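Local structure of probable ss-1,3-N-acetylglucosaminyltransferase (Staphylococcus aureus subsp. aureus N315, 6H21) at residues L207-N212 with K257-K262; L114-A119 with T217-Y222; N242-T247 with I298-N303. The protein is probably a glycosyltransferase of the GT-A fold, with a family 2 domain followed in the chain by a helical region of the TarS linker type. All coordinates share one frame; numbering follows the deposited sequence.

In the fold
Along the chain, contact 2 opens first and contact 3 closes last. Contact 1 crosses both: 207-212 precedes 217-222, and 257-262 falls between 242-247 and 298-303. Contact 2 belongs to the mixed sheet of the GT-A fold, where strand 114-115 pairs with strand 222-225. Contact 3 packs two helices of the TarS-type linker region, 242-256 and 294-308. Contact 1 joins the connection leading into sheet strand 213-216 to this helical region, so the two parts of the chain are held together there. Its centre is about 28 Å from that of contact 2 and about 27 Å from that of contact 3. Contacts 2 and 3 lie on opposite sides of the chain's centre, about 37 Å apart between centres.

Contact 1 of 3, residues L207-N212 with K257-K262; sequences LMNSKN and KSPIYK
S258 donates the one hydrogen bond that crosses between the segments, from OG to M208 O at 2.8 Å. The donor lies in the carbonyl plane, on a lone pair. OG stands anti to its own backbone N (chi1 174°), beside the carbonyl carbon. There it also accepts from Y261 N at 2.9 Å in a nearly straight bond, which makes an ST motif. I260 N adds a weak, bent bond to the same oxygen. The one hydroxyl ties its own loop together and grips the turn of 207-210.

The contact joins two connections of the fold. L207-S210 is a type I beta turn that starts on the last residue of helix 198-207. The loop K257-K262 leads from helix 242-256 to helix 264-281 in the helical region.

The aromatic contact is between M208 and Y261, whose side chains cross at about a right angle. M208 SD sits 5.0 Å from the centroid of the Y261 ring, in an oblique Met-aromatic contact.

Polar atoms also meet carbon in van der Waals contacts. L207 O meets the ring edge, in plane, 3.7 Å from Y261 CE2. Y213 OH bonds both L207 O and Y261 OH. I260 CG1 rests on the turn, 3.5 Å from S210 N. N209 OD1 touches P259 CG at 3.2 Å, while N209 ND2 bonds E205 O.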
ATOM      1  N   LEU C 207       1.592   7.703  37.656  1.00 35.06           N
ATOM      2  CA  LEU C 207       2.165   6.332  37.485  1.00 35.14           C
ATOM      3  C   LEU C 207       3.702   6.382  37.400  1.00 35.62           C
ATOM      4  O   LEU C 207       4.379   5.532  37.953  1.00 36.17           O
ATOM      5  CB  LEU C 207       1.585   5.673  36.221  1.00 34.34           C
ATOM      6  CG  LEU C 207       0.125   5.228  36.299  1.00 33.96           C
ATOM      7  CD1 LEU C 207      -0.384   4.828  34.921  1.00 33.26           C
ATOM      8  CD2 LEU C 207      -0.049   4.085  37.286  1.00 34.63           C
ATOM      9  N   MET C 208       4.233   7.389  36.700  1.00 35.45           N
ATOM     10  CA  MET C 208       5.646   7.518  36.418  1.00 36.21           C
ATOM     11  C   MET C 208       6.408   8.024  37.663  1.00 37.78           C
ATOM     12  O   MET C 208       7.636   7.995  37.698  1.00 38.92           O
ATOM     13  CB  MET C 208       5.856   8.488  35.249  1.00 35.65           C
ATOM     14  CG  MET C 208       5.351   7.961  33.884  1.00 34.59           C
ATOM     15  SD  MET C 208       6.039   6.345  33.441  1.00 34.65           S
ATOM     16  CE  MET C 208       4.675   5.236  33.779  1.00 34.35           C
ATOM     17  N   ASN C 209       5.678   8.454  38.692  1.00 38.23           N
ATOM     18  CA  ASN C 209       6.269   8.946  39.930  1.00 39.74           C
ATOM     19  C   ASN C 209       5.864   8.052  41.107  1.00 40.03           C
ATOM     20  O   ASN C 209       6.067   8.417  42.223  1.00 40.77           O
ATOM     21  CB  ASN C 209       5.867  10.398  40.162  1.00 40.20           C
ATOM     22  CG  ASN C 209       6.628  11.312  39.234  1.00 40.87           C
ATOM     23  OD1 ASN C 209       7.819  11.540  39.447  1.00 43.00           O
ATOM     24  ND2 ASN C 209       5.982  11.779  38.177  1.00 40.42           N
ATOM     25  N   SER C 210       5.330   6.858  40.849  1.00 39.46           N
ATOM     26  CA  SER C 210       4.926   5.977  41.952  1.00 40.12           C
ATOM     27  C   SER C 210       5.203   4.524  41.569  1.00 40.18           C
ATOM     28  O   SER C 210       5.437   4.235  40.408  1.00 39.95           O
ATOM     29  CB  SER C 210       3.481   6.199  42.317  1.00 39.47           C
ATOM     30  OG  SER C 210       2.630   5.858  41.232  1.00 38.33           O
ATOM     31  N   LYS C 211       5.194   3.635  42.566  1.00 41.02           N
ATOM     32  CA  LYS C 211       5.664   2.253  42.392  1.00 41.59           C
ATOM     33  C   LYS C 211       4.519   1.248  42.596  1.00 41.30           C
ATOM     34  O   LYS C 211       4.450   0.251  41.899  1.00 41.30           O
ATOM     35  CB  LYS C 211       6.823   1.968  43.355  1.00 43.04           C
ATOM     36  N   ASN C 212       3.629   1.525  43.550  1.00 41.24           N
ATOM     37  CA  ASN C 212       2.743   0.536  44.115  1.00 41.56           C
ATOM     38  C   ASN C 212       1.311   0.810  43.661  1.00 40.31           C
ATOM     39  O   ASN C 212       0.689   1.788  44.096  1.00 39.95           O
ATOM     40  CB  ASN C 212       2.835   0.552  45.646  1.00 42.72           C
ATOM     41  CG  ASN C 212       4.173   0.057  46.154  1.00 44.22           C
ATOM     42  OD1 ASN C 212       4.951  -0.523  45.401  1.00 44.47           O
ATOM     43  ND2 ASN C 212       4.443   0.266  47.433  1.00 45.51           N
ATOM     44  N   LYS C 257      10.997  10.881  31.310  1.00 37.48           N
ATOM     45  CA  LYS C 257      11.595  11.492  32.508  1.00 39.04           C
ATOM     46  C   LYS C 257      11.261  10.696  33.778  1.00 39.25           C
ATOM     47  O   LYS C 257      11.513  11.186  34.841  1.00 40.20           O
ATOM     48  CB  LYS C 257      11.060  12.904  32.792  1.00 39.77           C
ATOM     49  CG  LYS C 257      11.615  14.021  31.920  1.00 40.58           C
ATOM     50  CD  LYS C 257      10.624  15.175  31.788  1.00 40.72           C
ATOM     51  N   SER C 258      10.660   9.504  33.685  1.00 38.26           N
ATOM     52  CA  SER C 258      10.185   8.814  34.919  1.00 38.59           C
ATOM     53  C   SER C 258      11.345   8.555  35.886  1.00 40.11           C
ATOM     54  O   SER C 258      12.309   7.895  35.504  1.00 40.42           O
ATOM     55  CB  SER C 258       9.502   7.525  34.570  1.00 37.59           C
ATOM     56  OG  SER C 258       9.183   6.802  35.743  1.00 38.08           O
ATOM     57  N   PRO C 259      11.313   9.044  37.150  1.00 41.34           N
ATOM     58  CA  PRO C 259      12.304   8.634  38.148  1.00 43.02           C
ATOM     59  C   PRO C 259      12.143   7.189  38.653  1.00 43.37           C
ATOM     60  O   PRO C 259      13.067   6.647  39.222  1.00 44.73           O
ATOM     61  CB  PRO C 259      12.099   9.592  39.321  1.00 43.86           C
ATOM     62  CG  PRO C 259      10.702  10.118  39.155  1.00 42.70           C
ATOM     63  CD  PRO C 259      10.375  10.042  37.678  1.00 41.09           C
ATOM     64  N   ILE C 260      10.970   6.586  38.441  1.00 42.24           N
ATOM     65  CA  ILE C 260      10.718   5.194  38.820  1.00 42.59           C
ATOM     66  C   ILE C 260      11.249   4.267  37.730  1.00 42.23           C
ATOM     67  O   ILE C 260      12.012   3.364  38.011  1.00 43.01           O
ATOM     68  CB  ILE C 260       9.216   4.939  39.058  1.00 41.77           C
ATOM     69  CG1 ILE C 260       8.626   5.877  40.116  1.00 42.09           C
ATOM     70  CG2 ILE C 260       8.964   3.478  39.394  1.00 42.10           C
ATOM     71  CD1 ILE C 260       9.266   5.788  41.464  1.00 43.65           C
ATOM     72  N   TYR C 261      10.757   4.470  36.505  1.00 40.85           N
ATOM     73  CA  TYR C 261      11.146   3.689  35.368  1.00 40.79           C
ATOM     74  C   TYR C 261      12.321   4.411  34.698  1.00 41.41           C
ATOM     75  O   TYR C 261      12.157   5.140  33.729  1.00 40.39           O
ATOM     76  CB  TYR C 261       9.939   3.460  34.449  1.00 39.09           C
ATOM     77  CG  TYR C 261       8.762   2.845  35.163  1.00 38.92           C
ATOM     78  CD1 TYR C 261       8.691   1.477  35.367  1.00 39.36           C
ATOM     79  CD2 TYR C 261       7.740   3.630  35.679  1.00 38.22           C
ATOM     80  CE1 TYR C 261       7.640   0.905  36.068  1.00 39.43           C
ATOM     81  CE2 TYR C 261       6.684   3.070  36.385  1.00 38.21           C
ATOM     82  CZ  TYR C 261       6.629   1.703  36.578  1.00 38.78           C
ATOM     83  OH  TYR C 261       5.582   1.135  37.246  1.00 38.90           O
ATOM     84  N   LYS C 262      13.516   4.188  35.243  1.00 43.44           N
ATOM     85  CA  LYS C 262      14.681   4.990  34.864  1.00 44.82           C
ATOM     86  C   LYS C 262      15.535   4.250  33.833  1.00 44.91           C
ATOM     87  O   LYS C 262      16.319   4.879  33.147  1.00 45.81           O
ATOM     88  CB  LYS C 262      15.491   5.406  36.099  1.00 47.19           C
ATOM     89  CG  LYS C 262      15.774   4.291  37.083  1.00 49.02           C
ATOM     90  CD  LYS C 262      16.143   4.807  38.449  1.00 51.44           C
ATOM     91  CE  LYS C 262      15.954   3.757  39.518  1.00 53.58           C
ATOM     92  NZ  LYS C 262      16.637   2.499  39.126  1.00 54.90           N
TER

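Contact 2 of 3, residues L114-A119 with T217-Y222; sequences LLHERA and TDYEYY
L115 and Y222 form an antiparallel, non-hydrogen-bonded pair in the mixed sheet of the GT-A fold. Strand 114-115 closely follows the probable DxD motif, D110 and D112, at manganese. The L115 and Y222 side chains lie on the same face of the sheet, and L115 CD2 touches Y222 CD2 at 3.8 Å. Y222 OH bonds D113 and the backbone N of D110. The Y222 side chain comes to about 6 Å, at its nearest atoms, from a bound manganese ion and from uridine-diphosphate-N-acetylglucosamine.

This buried end is the tight part. H116 N donates to Y221 O at 2.9 Å, and the donor stands above the carbonyl plane. The Y221 ring lies against the start of helix 119-129, with CD1 3.7 Å from A119 CA. Y221 OH bonds D122 of that helix. The turn H116-A119 is type I. R118 N, lying in the plane of the H116 ring, donates to H116 ND1 at 3.1 Å, a capping bond at the turn into the helix.

The side nearer solvent is looser: no hydrogen bond joins the segments there, and partly exposed H116, R118 and Y219 lie over one another. H116 CG, anti to its backbone N (chi1 -167°), heads toward Y219. Y219 CB sits over one face of the H116 ring, offset toward the rim, a CH-pi contact 4.0 Å from its centroid. The two rings are oblique, with planes at 42°. On the Y219 ring, R118 CD makes a second CH-pi contact, over one face and offset toward the rim. The guanidinium is turned 23° from the Y219 ring plane, and Y219 OH lies over one of its faces. R118 NH2 forms a salt bridge with D122, while R118 NE approaches Y219 CE1 at 3.4 Å.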
ATOM      1  N   LEU C 114     -21.739   7.519  40.412  1.00 37.52           N
ATOM      2  CA  LEU C 114     -22.214   6.989  41.708  1.00 37.89           C
ATOM      3  C   LEU C 114     -21.119   6.117  42.335  1.00 37.50           C
ATOM      4  O   LEU C 114     -20.509   5.303  41.642  1.00 37.21           O
ATOM      5  CB  LEU C 114     -23.470   6.141  41.491  1.00 38.88           C
ATOM      6  CG  LEU C 114     -24.640   6.823  40.791  1.00 39.63           C
ATOM      7  CD1 LEU C 114     -25.719   5.805  40.423  1.00 40.62           C
ATOM      8  CD2 LEU C 114     -25.209   7.921  41.673  1.00 40.01           C
ATOM      9  N   LEU C 115     -20.879   6.303  43.638  1.00 37.43           N
ATOM     10  CA  LEU C 115     -20.029   5.395  44.415  1.00 37.38           C
ATOM     11  C   LEU C 115     -20.880   4.252  44.985  1.00 38.27           C
ATOM     12  O   LEU C 115     -21.995   4.468  45.468  1.00 38.79           O
ATOM     13  CB  LEU C 115     -19.364   6.162  45.562  1.00 37.20           C
ATOM     14  CG  LEU C 115     -18.267   7.146  45.181  1.00 36.55           C
ATOM     15  CD1 LEU C 115     -17.537   7.627  46.424  1.00 36.59           C
ATOM     16  CD2 LEU C 115     -17.284   6.520  44.197  1.00 36.23           C
ATOM     17  N   HIS C 116     -20.341   3.032  44.928  1.00 38.61           N
ATOM     18  CA  HIS C 116     -20.800   1.934  45.769  1.00 39.70           C
ATOM     19  C   HIS C 116     -20.606   2.343  47.240  1.00 39.86           C
ATOM     20  O   HIS C 116     -19.652   3.029  47.581  1.00 39.09           O
ATOM     21  CB  HIS C 116     -20.047   0.661  45.365  1.00 39.95           C
ATOM     22  CG  HIS C 116     -20.612  -0.597  45.916  1.00 41.07           C
ATOM     23  ND1 HIS C 116     -20.462  -0.948  47.245  1.00 41.60           N
ATOM     24  CD2 HIS C 116     -21.296  -1.601  45.327  1.00 41.98           C
ATOM     25  CE1 HIS C 116     -21.056  -2.109  47.451  1.00 42.63           C
ATOM     26  NE2 HIS C 116     -21.563  -2.535  46.282  1.00 42.84           N
ATOM     27  N   GLU C 117     -21.513   1.906  48.121  1.00 41.20           N
ATOM     28  CA  GLU C 117     -21.456   2.287  49.556  1.00 41.85           C
ATOM     29  C   GLU C 117     -20.144   1.813  50.204  1.00 41.61           C
ATOM     30  O   GLU C 117     -19.702   2.421  51.176  1.00 41.69           O
ATOM     31  CB  GLU C 117     -22.685   1.781  50.328  1.00 43.51           C
ATOM     32  CG  GLU C 117     -22.811   0.261  50.404  1.00 45.27           C
ATOM     33  CD  GLU C 117     -24.018  -0.247  51.195  1.00 47.52           C
ATOM     34  OE1 GLU C 117     -24.976   0.531  51.416  1.00 49.00           O
ATOM     35  OE2 GLU C 117     -24.012  -1.427  51.585  1.00 50.09           O
ATOM     36  N   ARG C 118     -19.518   0.760  49.664  1.00 41.47           N
ATOM     37  CA  ARG C 118     -18.291   0.182  50.238  1.00 41.80           C
ATOM     38  C   ARG C 118     -17.012   0.769  49.624  1.00 40.81           C
ATOM     39  O   ARG C 118     -15.900   0.418  50.084  1.00 40.87           O
ATOM     40  CB  ARG C 118     -18.262  -1.333  50.030  1.00 42.93           C
ATOM     41  CG  ARG C 118     -19.376  -2.081  50.742  1.00 44.28           C
ATOM     42  CD  ARG C 118     -19.277  -3.575  50.499  1.00 45.71           C
ATOM     43  NE  ARG C 118     -18.001  -4.067  51.010  1.00 46.56           N
ATOM     44  CZ  ARG C 118     -17.800  -4.554  52.236  1.00 47.62           C
ATOM     45  NH1 ARG C 118     -18.820  -4.824  53.036  1.00 48.22           N
ATOM     46  NH2 ARG C 118     -16.566  -4.785  52.643  1.00 48.26           N
ATOM     47  N   ALA C 119     -17.162   1.658  48.629  1.00 39.69           N
ATOM     48  CA  ALA C 119     -16.055   2.155  47.808  1.00 39.00           C
ATOM     49  C   ALA C 119     -14.908   2.685  48.670  1.00 38.87           C
ATOM     50  O   ALA C 119     -13.795   2.198  48.554  1.00 38.79           O
ATOM     51  CB  ALA C 119     -16.531   3.215  46.838  1.00 38.27           C
ATOM     52  N   THR C 217     -11.641  -5.583  42.979  1.00 42.91           N
ATOM     53  CA  THR C 217     -12.623  -6.095  42.008  1.00 43.42           C
ATOM     54  C   THR C 217     -13.849  -6.753  42.671  1.00 44.65           C
ATOM     55  O   THR C 217     -14.691  -7.313  41.964  1.00 45.08           O
ATOM     56  CB  THR C 217     -11.957  -7.116  41.075  1.00 43.99           C
ATOM     57  OG1 THR C 217     -11.538  -8.252  41.838  1.00 45.59           O
ATOM     58  CG2 THR C 217     -10.765  -6.556  40.329  1.00 43.10           C
ATOM     59  N   ASP C 218     -13.962  -6.694  44.002  1.00 45.42           N
ATOM     60  CA  ASP C 218     -14.982  -7.460  44.736  1.00 47.11           C
ATOM     61  C   ASP C 218     -16.393  -6.965  44.383  1.00 46.77           C
ATOM     62  O   ASP C 218     -17.321  -7.763  44.292  1.00 47.40           O
ATOM     63  CB  ASP C 218     -14.766  -7.378  46.249  1.00 48.15           C
ATOM     64  CG  ASP C 218     -13.478  -8.037  46.706  1.00 49.40           C
ATOM     65  OD1 ASP C 218     -12.394  -7.494  46.388  1.00 48.82           O
ATOM     66  OD2 ASP C 218     -13.570  -9.095  47.368  1.00 52.36           O
ATOM     67  N   TYR C 219     -16.537  -5.646  44.189  1.00 45.28           N
ATOM     68  CA  TYR C 219     -17.803  -5.027  43.763  1.00 44.98           C
ATOM     69  C   TYR C 219     -17.532  -4.100  42.578  1.00 43.77           C
ATOM     70  O   TYR C 219     -16.374  -3.802  42.257  1.00 43.08           O
ATOM     71  CB  TYR C 219     -18.434  -4.237  44.912  1.00 44.90           C
ATOM     72  CG  TYR C 219     -18.705  -5.059  46.146  1.00 46.06           C
ATOM     73  CD1 TYR C 219     -17.707  -5.269  47.081  1.00 46.32           C
ATOM     74  CD2 TYR C 219     -19.936  -5.659  46.364  1.00 47.13           C
ATOM     75  CE1 TYR C 219     -17.923  -6.043  48.206  1.00 47.46           C
ATOM     76  CE2 TYR C 219     -20.170  -6.444  47.483  1.00 48.11           C
ATOM     77  CZ  TYR C 219     -19.154  -6.640  48.403  1.00 48.29           C
ATOM     78  OH  TYR C 219     -19.332  -7.394  49.518  1.00 49.73           O
ATOM     79  N   GLU C 220     -18.605  -3.649  41.922  1.00 43.42           N
ATOM     80  CA  GLU C 220     -18.493  -2.530  40.996  1.00 42.25           C
ATOM     81  C   GLU C 220     -18.532  -1.244  41.835  1.00 40.91           C
ATOM     82  O   GLU C 220     -19.607  -0.746  42.177  1.00 40.82           O
ATOM     83  CB  GLU C 220     -19.594  -2.592  39.934  1.00 43.22           C
ATOM     84  CG  GLU C 220     -19.491  -3.800  39.008  1.00 44.47           C
ATOM     85  CD  GLU C 220     -20.517  -3.818  37.882  1.00 45.55           C
ATOM     86  OE1 GLU C 220     -21.499  -3.059  37.949  1.00 46.14           O
ATOM     87  OE2 GLU C 220     -20.331  -4.590  36.936  1.00 47.29           O
ATOM     88  N   TYR C 221     -17.347  -0.741  42.186  1.00 39.54           N
ATOM     89  CA  TYR C 221     -17.189   0.276  43.216  1.00 38.90           C
ATOM     90  C   TYR C 221     -17.528   1.675  42.690  1.00 37.86           C
ATOM     91  O   TYR C 221     -17.936   2.531  43.465  1.00 37.74           O
ATOM     92  CB  TYR C 221     -15.755   0.286  43.745  1.00 38.79           C
ATOM     93  CG  TYR C 221     -15.403  -0.865  44.652  1.00 39.75           C
ATOM     94  CD1 TYR C 221     -15.971  -0.968  45.912  1.00 40.28           C
ATOM     95  CD2 TYR C 221     -14.492  -1.835  44.260  1.00 40.15           C
ATOM     96  CE1 TYR C 221     -15.635  -2.005  46.767  1.00 41.31           C
ATOM     97  CE2 TYR C 221     -14.151  -2.883  45.102  1.00 41.23           C
ATOM     98  CZ  TYR C 221     -14.725  -2.966  46.358  1.00 41.69           C
ATOM     99  OH  TYR C 221     -14.406  -3.987  47.201  1.00 43.02           O
ATOM    100  N   TYR C 222     -17.298   1.912  41.394  1.00 37.05           N
ATOM    101  CA  TYR C 222     -17.552   3.206  40.755  1.00 36.50           C
ATOM    102  C   TYR C 222     -18.441   2.985  39.529  1.00 36.82           C
ATOM    103  O   TYR C 222     -18.045   2.275  38.617  1.00 36.70           O
ATOM    104  CB  TYR C 222     -16.236   3.880  40.359  1.00 35.57           C
ATOM    105  CG  TYR C 222     -16.391   5.299  39.880  1.00 35.02           C
ATOM    106  CD1 TYR C 222     -16.988   5.587  38.660  1.00 34.98           C
ATOM    107  CD2 TYR C 222     -15.936   6.360  40.637  1.00 34.71           C
ATOM    108  CE1 TYR C 222     -17.156   6.892  38.235  1.00 34.73           C
ATOM    109  CE2 TYR C 222     -16.080   7.669  40.217  1.00 34.47           C
ATOM    110  CZ  TYR C 222     -16.685   7.938  39.005  1.00 34.48           C
ATOM    111  OH  TYR C 222     -16.835   9.228  38.601  1.00 34.36           O
TER

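Contact 3 of 3, residues N242-T247 with I298-N303; sequences NQYFAT and IEWLNN
An aromatic cluster of Y244, F245 and W300 packs helix 242-256 against helix 294-308 in the helical region. The two short helical segments run nearly parallel; their axes approach to 9.8 Å at an angle of 17°. F245 points its edge at the face of W300 in a T-shaped pair. The planes meet at 66°, and F245 CE2 is 3.6 Å from W300 CE2. W300 CG, anti to its backbone N (chi1 -177°), starts the indole toward F245. Y244 nears the far end of the same indole, with its CD2 3.7 Å from W300 CH2. These two planes are almost parallel but slid apart, so they barely overlap. Y244 CD2 also lies over the centre of the F245 ring. Beside the cluster, N303 CB touches F245 CD2 at 3.6 Å.

Other rings extend the cluster: F304 stacks with F245, and F287 meets W300. Y244 OH bonds Q283 N. N303 ND2 bonds T240 O, just before helix 242-256, and lies 3.6 Å from N242 N without bonding it. No hydrogen bond joins the two segments. Their contact therefore rests on dispersion and on the one edge-to-face pair.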
ATOM      1  N   ASN C 242      -4.197  20.402  17.561  1.00 44.98           N
ATOM      2  CA  ASN C 242      -3.092  21.213  18.060  1.00 45.78           C
ATOM      3  C   ASN C 242      -2.923  21.005  19.578  1.00 43.55           C
ATOM      4  O   ASN C 242      -1.833  20.640  20.045  1.00 42.57           O
ATOM      5  CB  ASN C 242      -3.311  22.689  17.729  1.00 51.00           C
ATOM      6  CG  ASN C 242      -2.017  23.400  17.403  1.00 57.12           C
ATOM      7  OD1 ASN C 242      -1.050  23.293  18.158  1.00 60.77           O
ATOM      8  ND2 ASN C 242      -1.988  24.107  16.278  1.00 59.34           N
ATOM      9  N   GLN C 243      -4.002  21.245  20.329  1.00 41.51           N
ATOM     10  CA  GLN C 243      -4.016  21.114  21.784  1.00 40.99           C
ATOM     11  C   GLN C 243      -3.915  19.634  22.167  1.00 38.05           C
ATOM     12  O   GLN C 243      -3.188  19.284  23.066  1.00 37.26           O
ATOM     13  CB  GLN C 243      -5.276  21.736  22.401  1.00 41.98           C
ATOM     14  CG  GLN C 243      -5.439  23.229  22.142  1.00 43.95           C
ATOM     15  CD  GLN C 243      -6.867  23.692  22.339  1.00 44.86           C
ATOM     16  N   TYR C 244      -4.663  18.782  21.465  1.00 37.02           N
ATOM     17  CA  TYR C 244      -4.684  17.348  21.734  1.00 35.37           C
ATOM     18  C   TYR C 244      -3.270  16.755  21.618  1.00 34.04           C
ATOM     19  O   TYR C 244      -2.807  16.053  22.535  1.00 33.20           O
ATOM     20  CB  TYR C 244      -5.652  16.641  20.788  1.00 35.45           C
ATOM     21  CG  TYR C 244      -5.590  15.135  20.843  1.00 34.70           C
ATOM     22  CD1 TYR C 244      -5.912  14.438  21.998  1.00 34.92           C
ATOM     23  CD2 TYR C 244      -5.219  14.400  19.728  1.00 34.41           C
ATOM     24  CE1 TYR C 244      -5.858  13.055  22.050  1.00 34.17           C
ATOM     25  CE2 TYR C 244      -5.167  13.014  19.757  1.00 33.89           C
ATOM     26  CZ  TYR C 244      -5.506  12.337  20.914  1.00 34.28           C
ATOM     27  OH  TYR C 244      -5.468  10.972  20.933  1.00 34.19           O
ATOM     28  N   PHE C 245      -2.568  17.058  20.525  1.00 33.37           N
ATOM     29  CA  PHE C 245      -1.257  16.424  20.303  1.00 32.69           C
ATOM     30  C   PHE C 245      -0.174  17.057  21.191  1.00 32.83           C
ATOM     31  O   PHE C 245       0.809  16.392  21.484  1.00 32.39           O
ATOM     32  CB  PHE C 245      -0.890  16.374  18.819  1.00 32.33           C
ATOM     33  CG  PHE C 245      -1.631  15.285  18.079  1.00 31.87           C
ATOM     34  CD1 PHE C 245      -1.444  13.952  18.421  1.00 31.43           C
ATOM     35  CD2 PHE C 245      -2.552  15.588  17.089  1.00 32.05           C
ATOM     36  CE1 PHE C 245      -2.138  12.940  17.777  1.00 30.93           C
ATOM     37  CE2 PHE C 245      -3.237  14.574  16.438  1.00 31.73           C
ATOM     38  CZ  PHE C 245      -3.041  13.258  16.792  1.00 31.17           C
ATOM     39  N   ALA C 246      -0.377  18.294  21.662  1.00 33.63           N
ATOM     40  CA  ALA C 246       0.503  18.874  22.713  1.00 34.16           C
ATOM     41  C   ALA C 246       0.348  18.095  24.031  1.00 33.94           C
ATOM     42  O   ALA C 246       1.308  17.940  24.775  1.00 34.44           O
ATOM     43  CB  ALA C 246       0.210  20.344  22.910  1.00 35.44           C
ATOM     44  N   THR C 247      -0.859  17.601  24.321  1.00 33.56           N
ATOM     45  CA  THR C 247      -1.109  16.815  25.516  1.00 33.42           C
ATOM     46  C   THR C 247      -0.432  15.444  25.390  1.00 32.41           C
ATOM     47  O   THR C 247       0.232  14.988  26.326  1.00 32.07           O
ATOM     48  CB  THR C 247      -2.607  16.712  25.816  1.00 33.60           C
ATOM     49  OG1 THR C 247      -3.062  18.050  26.035  1.00 35.20           O
ATOM     50  CG2 THR C 247      -2.904  15.892  27.046  1.00 33.53           C
ATOM     51  N   ILE C 298      -4.836  16.758   6.490  1.00 32.87           N
ATOM     52  CA  ILE C 298      -3.444  17.099   6.346  1.00 32.42           C
ATOM     53  C   ILE C 298      -2.967  17.758   7.655  1.00 32.33           C
ATOM     54  O   ILE C 298      -1.920  17.375   8.199  1.00 31.37           O
ATOM     55  CB  ILE C 298      -3.178  17.966   5.095  1.00 33.17           C
ATOM     56  CG1 ILE C 298      -3.355  17.178   3.790  1.00 33.20           C
ATOM     57  CG2 ILE C 298      -1.794  18.581   5.141  1.00 32.98           C
ATOM     58  CD1 ILE C 298      -2.281  16.131   3.532  1.00 32.09           C
ATOM     59  N   GLU C 299      -3.752  18.712   8.173  1.00 33.30           N
ATOM     60  CA  GLU C 299      -3.372  19.437   9.393  1.00 33.49           C
ATOM     61  C   GLU C 299      -3.344  18.460  10.579  1.00 32.49           C
ATOM     62  O   GLU C 299      -2.397  18.478  11.365  1.00 31.98           O
ATOM     63  CB  GLU C 299      -4.294  20.643   9.620  1.00 34.93           C
ATOM     64  CG  GLU C 299      -3.742  21.680  10.600  1.00 35.80           C
ATOM     65  N   TRP C 300      -4.378  17.627  10.714  1.00 32.30           N
ATOM     66  CA  TRP C 300      -4.440  16.602  11.768  1.00 31.78           C
ATOM     67  C   TRP C 300      -3.181  15.709  11.746  1.00 30.89           C
ATOM     68  O   TRP C 300      -2.502  15.519  12.777  1.00 30.52           O
ATOM     69  CB  TRP C 300      -5.722  15.765  11.649  1.00 31.98           C
ATOM     70  CG  TRP C 300      -5.864  14.762  12.751  1.00 31.57           C
ATOM     71  CD1 TRP C 300      -5.456  13.463  12.734  1.00 30.93           C
ATOM     72  CD2 TRP C 300      -6.416  14.987  14.060  1.00 31.86           C
ATOM     73  NE1 TRP C 300      -5.738  12.858  13.926  1.00 30.78           N
ATOM     74  CE2 TRP C 300      -6.326  13.764  14.759  1.00 31.22           C
ATOM     75  CE3 TRP C 300      -6.965  16.101  14.710  1.00 32.67           C
ATOM     76  CZ2 TRP C 300      -6.775  13.617  16.072  1.00 31.34           C
ATOM     77  CZ3 TRP C 300      -7.399  15.952  16.013  1.00 32.75           C
ATOM     78  CH2 TRP C 300      -7.312  14.723  16.676  1.00 31.99           C
ATOM     79  N   LEU C 301      -2.863  15.165  10.566  1.00 30.53           N
ATOM     80  CA  LEU C 301      -1.749  14.251  10.432  1.00 29.80           C
ATOM     81  C   LEU C 301      -0.437  14.999  10.668  1.00 29.72           C
ATOM     82  O   LEU C 301       0.450  14.432  11.212  1.00 28.99           O
ATOM     83  CB  LEU C 301      -1.745  13.608   9.045  1.00 29.55           C
ATOM     84  CG  LEU C 301      -0.550  12.705   8.740  1.00 28.85           C
ATOM     85  CD1 LEU C 301      -0.470  11.527   9.709  1.00 28.42           C
ATOM     86  CD2 LEU C 301      -0.640  12.200   7.304  1.00 28.89           C
ATOM     87  N   ASN C 302      -0.325  16.239  10.190  1.00 30.78           N
ATOM     88  CA  ASN C 302       0.867  17.037  10.469  1.00 31.41           C
ATOM     89  C   ASN C 302       1.144  17.138  11.988  1.00 31.43           C
ATOM     90  O   ASN C 302       2.281  16.985  12.406  1.00 31.27           O
ATOM     91  CB  ASN C 302       0.781  18.432   9.862  1.00 33.02           C
ATOM     92  CG  ASN C 302       2.124  19.124   9.907  1.00 33.71           C
ATOM     93  OD1 ASN C 302       3.073  18.680   9.253  1.00 33.99           O
ATOM     94  ND2 ASN C 302       2.223  20.180  10.696  1.00 34.84           N
ATOM     95  N   ASN C 303       0.112  17.387  12.799  1.00 31.58           N
ATOM     96  CA  ASN C 303       0.262  17.488  14.254  1.00 31.81           C
ATOM     97  C   ASN C 303       0.629  16.125  14.844  1.00 30.85           C
ATOM     98  O   ASN C 303       1.474  16.050  15.729  1.00 30.60           O
ATOM     99  CB  ASN C 303      -1.006  18.020  14.923  1.00 32.66           C
ATOM    100  CG  ASN C 303      -1.185  19.507  14.712  1.00 34.16           C
ATOM    101  OD1 ASN C 303      -0.214  20.253  14.795  1.00 35.20           O
ATOM    102  ND2 ASN C 303      -2.401  19.946  14.434  1.00 34.97           N
TER